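Local coordinates for protein beta-fructofuranosidase (Arthrobacter, PDB 3WPU) that is a beta-fructofuranosidase of the levansucrase/invertase family, whose main domain is a five-bladed beta-propeller, at residues L226-T231 with F242-P247; T231-G236 with M261-N266. All coordinates share one frame; numbering follows the deposited sequence.

Interactions 1 and 2 have centres about 4 Å apart; both involve the loop between strands 213-226 and 245-250, and they share Thr231. Interaction 1 sets the end of strand 213-226 and the start of the loop against the segment leading into strand 245-250, whereas interaction 2 packs the loop on strand 260-266. Strands 245-250 and 260-266 are antiparallel neighbours, tied also by a salt bridge between Arg245 and Glu264. Phe244 of interaction 1 meets Phe263 of interaction 2. Both are core contacts, although Gln227 and Ala228 bring interaction 1 nearer the surface. Interaction 1 has no hydrogen bond across it and rests on two phenylalanine rings against Ala228 and Leu226; interaction 2 adds a direct backbone bond, a bridging water and two buried side-chain amides.

Interaction 1 (L226-T231 with F242-P247); sequences LQADGT and FNFRDP
Phe244 turns one face of its ring to the backbone of Ala228, whose N lies over the ring centre 3.7 Å above the plane. The ring reaches the loop because CG stands anti to the backbone N (chi1 -172°). Two residues earlier, Leu226 O comes in at the edge of the same ring, near its plane, 3.6 Å from Phe244 CE2. Beside it, Leu226 CB lies 4.1 Å from Phe244 CZ. The methyl of Ala228 touches both aromatic rings, with CB 3.9 Å from Phe244 CD1 and 3.9 Å from Phe242 CE1.

Phe244 directly precedes Arg245-Asp246-Pro247, the RDP motif of this family, at the start of strand 245-250; Asp246 OD1 is hydrogen-bonded to a glycerol that probably comes from the crystallisation liquor. Ile200 and Phe323 also touch the Phe244 ring, while Phe242 meets the ring of Tyr196.

Past Ala228 the loop folds over in an Asx turn, in which Thr231 N donates to Asp229 OD2 at 3.0 Å with an N-H...O angle of 144°. The donor approaches from above the carboxylate, 70° out of its plane. The carboxylate grips two further amides, OD2 accepting from Tyr232 N and OD1 from Tyr233 N.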
loop_
_atom_site.group_PDB
_atom_site.type_symbol
_atom_site.label_atom_id
_atom_site.label_comp_id
_atom_site.label_asym_id
_atom_site.label_seq_id
_atom_site.Cartn_x
_atom_site.Cartn_y
_atom_site.Cartn_z
ATOM N N LEU A 226 -15.427 1.394 -10.358
ATOM C CA LEU A 226 -16.054 2.089 -9.249
ATOM C C LEU A 226 -15.703 3.543 -9.175
ATOM O O LEU A 226 -14.581 3.936 -9.507
ATOM C CB LEU A 226 -15.636 1.460 -7.885
ATOM C CG LEU A 226 -15.937 -0.003 -7.641
ATOM C CD1 LEU A 226 -15.165 -0.528 -6.437
ATOM C CD2 LEU A 226 -17.430 -0.209 -7.432
ATOM N N GLN A 227 -16.686 4.342 -8.792
ATOM C CA GLN A 227 -16.471 5.751 -8.466
ATOM C C GLN A 227 -17.264 6.062 -7.202
ATOM O O GLN A 227 -18.280 5.421 -6.914
ATOM C CB GLN A 227 -16.856 6.666 -9.616
ATOM C CG GLN A 227 -18.300 6.722 -9.963
ATOM C CD GLN A 227 -18.521 7.469 -11.277
ATOM O OE1 GLN A 227 -18.185 6.973 -12.351
ATOM N NE2 GLN A 227 -19.063 8.658 -11.187
ATOM N N ALA A 228 -16.804 7.040 -6.447
ATOM C CA ALA A 228 -17.445 7.398 -5.179
ATOM C C ALA A 228 -18.954 7.614 -5.339
ATOM O O ALA A 228 -19.409 8.276 -6.288
ATOM C CB ALA A 228 -16.791 8.644 -4.600
ATOM N N ASP A 229 -19.718 7.037 -4.419
ATOM C CA ASP A 229 -21.176 6.976 -4.530
ATOM C C ASP A 229 -21.942 8.045 -3.738
ATOM O O ASP A 229 -23.049 8.453 -4.138
ATOM C CB ASP A 229 -21.652 5.620 -4.037
ATOM C CG ASP A 229 -21.379 5.417 -2.558
ATOM O OD1 ASP A 229 -20.214 5.531 -2.129
ATOM O OD2 ASP A 229 -22.339 5.192 -1.789
ATOM N N GLY A 230 -21.415 8.433 -2.582
ATOM C CA GLY A 230 -21.994 9.514 -1.793
ATOM C C GLY A 230 -22.843 9.068 -0.635
ATOM O O GLY A 230 -23.308 9.906 0.134
ATOM N N THR A 231 -23.084 7.757 -0.530
ATOM C CA THR A 231 -23.717 7.178 0.653
ATOM C C THR A 231 -22.696 6.517 1.573
ATOM O O THR A 231 -22.746 6.711 2.786
ATOM C CB THR A 231 -24.810 6.169 0.244
ATOM O OG1 THR A 231 -25.812 6.863 -0.501
ATOM C CG2 THR A 231 -25.461 5.554 1.458
ATOM N N PHE A 242 -11.960 15.263 -2.019
ATOM C CA PHE A 242 -12.217 13.915 -1.543
ATOM C C PHE A 242 -11.153 12.928 -1.993
ATOM O O PHE A 242 -10.553 13.104 -3.044
ATOM C CB PHE A 242 -13.596 13.415 -2.014
ATOM C CG PHE A 242 -13.674 13.026 -3.480
ATOM C CD1 PHE A 242 -13.920 11.703 -3.833
ATOM C CD2 PHE A 242 -13.556 13.969 -4.507
ATOM C CE1 PHE A 242 -14.052 11.339 -5.157
ATOM C CE2 PHE A 242 -13.656 13.603 -5.842
ATOM C CZ PHE A 242 -13.913 12.282 -6.173
ATOM N N ASN A 243 -10.942 11.894 -1.180
ATOM C CA ASN A 243 -10.033 10.796 -1.460
ATOM C C ASN A 243 -10.792 9.572 -1.921
ATOM O O ASN A 243 -11.815 9.234 -1.345
ATOM C CB ASN A 243 -9.260 10.457 -0.185
ATOM C CG ASN A 243 -8.507 11.654 0.360
ATOM O OD1 ASN A 243 -8.777 12.156 1.459
ATOM N ND2 ASN A 243 -7.560 12.101 -0.399
ATOM N N PHE A 244 -10.267 8.904 -2.938
ATOM C CA PHE A 244 -10.910 7.684 -3.493
ATOM C C PHE A 244 -9.887 7.034 -4.394
ATOM O O PHE A 244 -9.622 7.523 -5.486
ATOM C CB PHE A 244 -12.204 8.002 -4.253
ATOM C CG PHE A 244 -12.970 6.767 -4.653
ATOM C CD1 PHE A 244 -13.854 6.169 -3.776
ATOM C CD2 PHE A 244 -12.798 6.222 -5.914
ATOM C CE1 PHE A 244 -14.516 5.002 -4.146
ATOM C CE2 PHE A 244 -13.479 5.084 -6.293
ATOM C CZ PHE A 244 -14.339 4.479 -5.403
ATOM N N ARG A 245 -9.212 6.018 -3.889
ATOM C CA ARG A 245 -8.089 5.422 -4.615
ATOM C C ARG A 245 -7.557 4.161 -3.972
ATOM O O ARG A 245 -8.000 3.778 -2.881
ATOM C CB ARG A 245 -6.934 6.466 -4.728
ATOM C CG ARG A 245 -6.407 7.003 -3.415
ATOM C CD ARG A 245 -5.252 7.972 -3.699
ATOM N NE ARG A 245 -4.777 8.635 -2.501
ATOM C CZ ARG A 245 -5.306 9.712 -1.938
ATOM N NH1 ARG A 245 -6.347 10.338 -2.472
ATOM N NH2 ARG A 245 -4.746 10.216 -0.848
ATOM N N ASP A 246 -6.622 3.529 -4.681
ATOM C CA ASP A 246 -5.721 2.480 -4.186
ATOM C C ASP A 246 -6.422 1.108 -3.979
ATOM O O ASP A 246 -6.434 0.613 -2.852
ATOM C CB ASP A 246 -5.069 2.860 -2.860
ATOM C CG ASP A 246 -4.280 4.180 -2.909
ATOM O OD1 ASP A 246 -3.983 4.664 -4.014
ATOM O OD2 ASP A 246 -4.049 4.774 -1.799
ATOM N N PRO A 247 -6.911 0.490 -5.062
ATOM C CA PRO A 247 -7.587 -0.825 -4.941
ATOM C C PRO A 247 -6.601 -1.978 -4.668
ATOM O O PRO A 247 -5.595 -2.138 -5.379
ATOM C CB PRO A 247 -8.217 -1.011 -6.321
ATOM C CG PRO A 247 -7.319 -0.255 -7.233
ATOM C CD PRO A 247 -6.992 0.981 -6.454
#

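Interaction 2 (T231-G236 with M261-N266); sequences TYYQTG and MVFEGN
Tyr233 and Gln234, in the loop joining strands 213-226 and 245-250 of the beta-propeller, lie against the C-terminal end of strand 260-266 through a T-shaped aromatic pair and a backbone bridge. Phe263 presents its edge to a face of Tyr233, with ring centroids 4.9 Å apart and planes at 68°. Phe263 CE1 sits over the centre of the Tyr233 ring, and Phe263 CZ approaches Tyr233 CE2 to 3.7 Å. On the opposite face Tyr232 CB lies offset toward the rim, so the Tyr233 ring is held from both sides. Its hydroxyl is anchored beyond the contact by hydrogen bonds with Leu324 O and Leu310 N, which tie it to strands 321-331 and 305-313 of the sheet that includes 260-266.

Gly265 passes beside this ring with its CA 4.5 Å from Tyr233 CD1. A CB on Gly265 would point toward Tyr233 and clash with CD1, so the bare glycine lets the ring lie beside the strand. Farther along, Gln234 N donates to Asn266 O at 2.9 Å and 162°, off the carbonyl plane. The CA of Tyr233 supports the same oxygen with a C-H...O contact. A water completes the bridge, donating to Gln234 O at 2.9 Å and accepting from Asn266 N at 3.0 Å.

Gln234 carries CG anti to its backbone N (chi1 -164°) and continues extended, which brings its amide across that of Asn266 with the two planes nearly perpendicular. Both amides are buried and bonded outward: Gln234 NE2 to Met269 O, Gln234 OE1 to Asn239 ND2, and Asn266 OD1 to Asn243 N. Two acceptors therefore face each other without a bond, Gln234 OE1 standing 3.0 Å from Asn266 OD1 and 3.3 Å from Asn266 CB.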
loop_
_atom_site.group_PDB
_atom_site.type_symbol
_atom_site.label_atom_id
_atom_site.label_comp_id
_atom_site.label_asym_id
_atom_site.label_seq_id
_atom_site.Cartn_x
_atom_site.Cartn_y
_atom_site.Cartn_z
ATOM N N THR A 231 -23.084 7.757 -0.530
ATOM C CA THR A 231 -23.717 7.178 0.653
ATOM C C THR A 231 -22.696 6.517 1.573
ATOM O O THR A 231 -22.746 6.711 2.786
ATOM C CB THR A 231 -24.810 6.169 0.244
ATOM O OG1 THR A 231 -25.812 6.863 -0.501
ATOM C CG2 THR A 231 -25.461 5.554 1.458
ATOM N N TYR A 232 -21.763 5.756 0.997
ATOM C CA TYR A 232 -20.667 5.152 1.750
ATOM C C TYR A 232 -19.354 5.929 1.587
ATOM O O TYR A 232 -18.615 6.083 2.544
ATOM C CB TYR A 232 -20.430 3.719 1.283
ATOM C CG TYR A 232 -21.613 2.781 1.486
ATOM C CD1 TYR A 232 -22.324 2.768 2.671
ATOM C CD2 TYR A 232 -21.949 1.886 0.519
ATOM C CE1 TYR A 232 -23.376 1.894 2.862
ATOM C CE2 TYR A 232 -23.004 1.011 0.703
ATOM C CZ TYR A 232 -23.708 1.033 1.879
ATOM O OH TYR A 232 -24.778 0.140 2.087
ATOM N N TYR A 233 -19.072 6.354 0.363
ATOM C CA TYR A 233 -17.782 7.001 0.043
ATOM C C TYR A 233 -18.051 8.387 -0.480
ATOM O O TYR A 233 -18.890 8.591 -1.374
ATOM C CB TYR A 233 -16.955 6.100 -0.905
ATOM C CG TYR A 233 -16.880 4.739 -0.329
ATOM C CD1 TYR A 233 -16.166 4.496 0.834
ATOM C CD2 TYR A 233 -17.662 3.705 -0.844
ATOM C CE1 TYR A 233 -16.139 3.265 1.431
ATOM C CE2 TYR A 233 -17.651 2.462 -0.259
ATOM C CZ TYR A 233 -16.930 2.240 0.893
ATOM O OH TYR A 233 -16.962 1.025 1.527
ATOM N N GLN A 234 -17.352 9.354 0.123
ATOM C CA GLN A 234 -17.526 10.765 -0.170
ATOM C C GLN A 234 -17.239 11.104 -1.643
ATOM O O GLN A 234 -16.324 10.555 -2.246
ATOM C CB GLN A 234 -16.576 11.570 0.709
ATOM C CG GLN A 234 -16.910 13.042 0.788
ATOM C CD GLN A 234 -15.881 13.830 1.575
ATOM O OE1 GLN A 234 -14.693 13.736 1.298
ATOM N NE2 GLN A 234 -16.342 14.602 2.581
ATOM N N THR A 235 -18.038 12.011 -2.204
ATOM C CA THR A 235 -17.895 12.416 -3.597
ATOM C C THR A 235 -17.295 13.820 -3.716
ATOM O O THR A 235 -17.175 14.543 -2.734
ATOM C CB THR A 235 -19.245 12.504 -4.303
ATOM O OG1 THR A 235 -20.012 13.536 -3.673
ATOM C CG2 THR A 235 -19.995 11.173 -4.244
ATOM N N GLY A 236 -16.977 14.212 -4.945
ATOM C CA GLY A 236 -16.451 15.557 -5.225
ATOM C C GLY A 236 -17.466 16.665 -4.915
ATOM O O GLY A 236 -17.099 17.775 -4.544
ATOM N N MET A 261 -12.264 -6.307 -2.441
ATOM C CA MET A 261 -11.312 -5.213 -2.647
ATOM C C MET A 261 -11.440 -4.244 -1.493
ATOM O O MET A 261 -12.544 -3.907 -1.084
ATOM C CB MET A 261 -11.655 -4.504 -3.960
ATOM C CG MET A 261 -10.852 -3.220 -4.281
ATOM S SD MET A 261 -11.669 -2.251 -5.561
ATOM C CE MET A 261 -11.603 -3.343 -6.979
ATOM N N VAL A 262 -10.304 -3.739 -1.013
ATOM C CA VAL A 262 -10.295 -2.575 -0.159
ATOM C C VAL A 262 -9.639 -1.422 -0.892
ATOM O O VAL A 262 -8.901 -1.609 -1.867
ATOM C CB VAL A 262 -9.637 -2.804 1.236
ATOM C CG1 VAL A 262 -10.478 -3.778 2.062
ATOM C CG2 VAL A 262 -8.228 -3.318 1.127
ATOM N N PHE A 263 -10.003 -0.232 -0.450
ATOM C CA PHE A 263 -9.517 0.990 -1.062
ATOM C C PHE A 263 -9.699 2.127 -0.067
ATOM O O PHE A 263 -10.404 1.996 0.922
ATOM C CB PHE A 263 -10.295 1.287 -2.359
ATOM C CG PHE A 263 -11.783 1.280 -2.177
ATOM C CD1 PHE A 263 -12.456 2.438 -1.830
ATOM C CD2 PHE A 263 -12.496 0.116 -2.318
ATOM C CE1 PHE A 263 -13.809 2.440 -1.610
ATOM C CE2 PHE A 263 -13.864 0.110 -2.096
ATOM C CZ PHE A 263 -14.518 1.268 -1.756
ATOM N N GLU A 264 -8.977 3.223 -0.291
ATOM C CA GLU A 264 -9.169 4.437 0.471
ATOM C C GLU A 264 -10.367 5.243 0.000
ATOM O O GLU A 264 -10.527 5.492 -1.192
ATOM C CB GLU A 264 -7.918 5.347 0.360
ATOM C CG GLU A 264 -8.119 6.660 1.096
ATOM C CD GLU A 264 -6.941 7.611 0.980
ATOM O OE1 GLU A 264 -6.027 7.326 0.204
ATOM O OE2 GLU A 264 -6.974 8.657 1.666
ATOM N N GLY A 265 -11.183 5.682 0.949
ATOM C CA GLY A 265 -12.230 6.669 0.711
ATOM C C GLY A 265 -12.249 7.739 1.784
ATOM O O GLY A 265 -11.320 7.827 2.619
ATOM N N ASN A 266 -13.288 8.579 1.756
ATOM C CA ASN A 266 -13.662 9.370 2.914
ATOM C C ASN A 266 -15.088 9.020 3.290
ATOM O O ASN A 266 -15.875 8.589 2.452
ATOM C CB ASN A 266 -13.624 10.877 2.643
ATOM C CG ASN A 266 -12.212 11.437 2.451
ATOM O OD1 ASN A 266 -12.022 12.345 1.663
ATOM N ND2 ASN A 266 -11.264 10.950 3.170
HETATM O O HOH W 1 -14.536 8.661 -1.022
#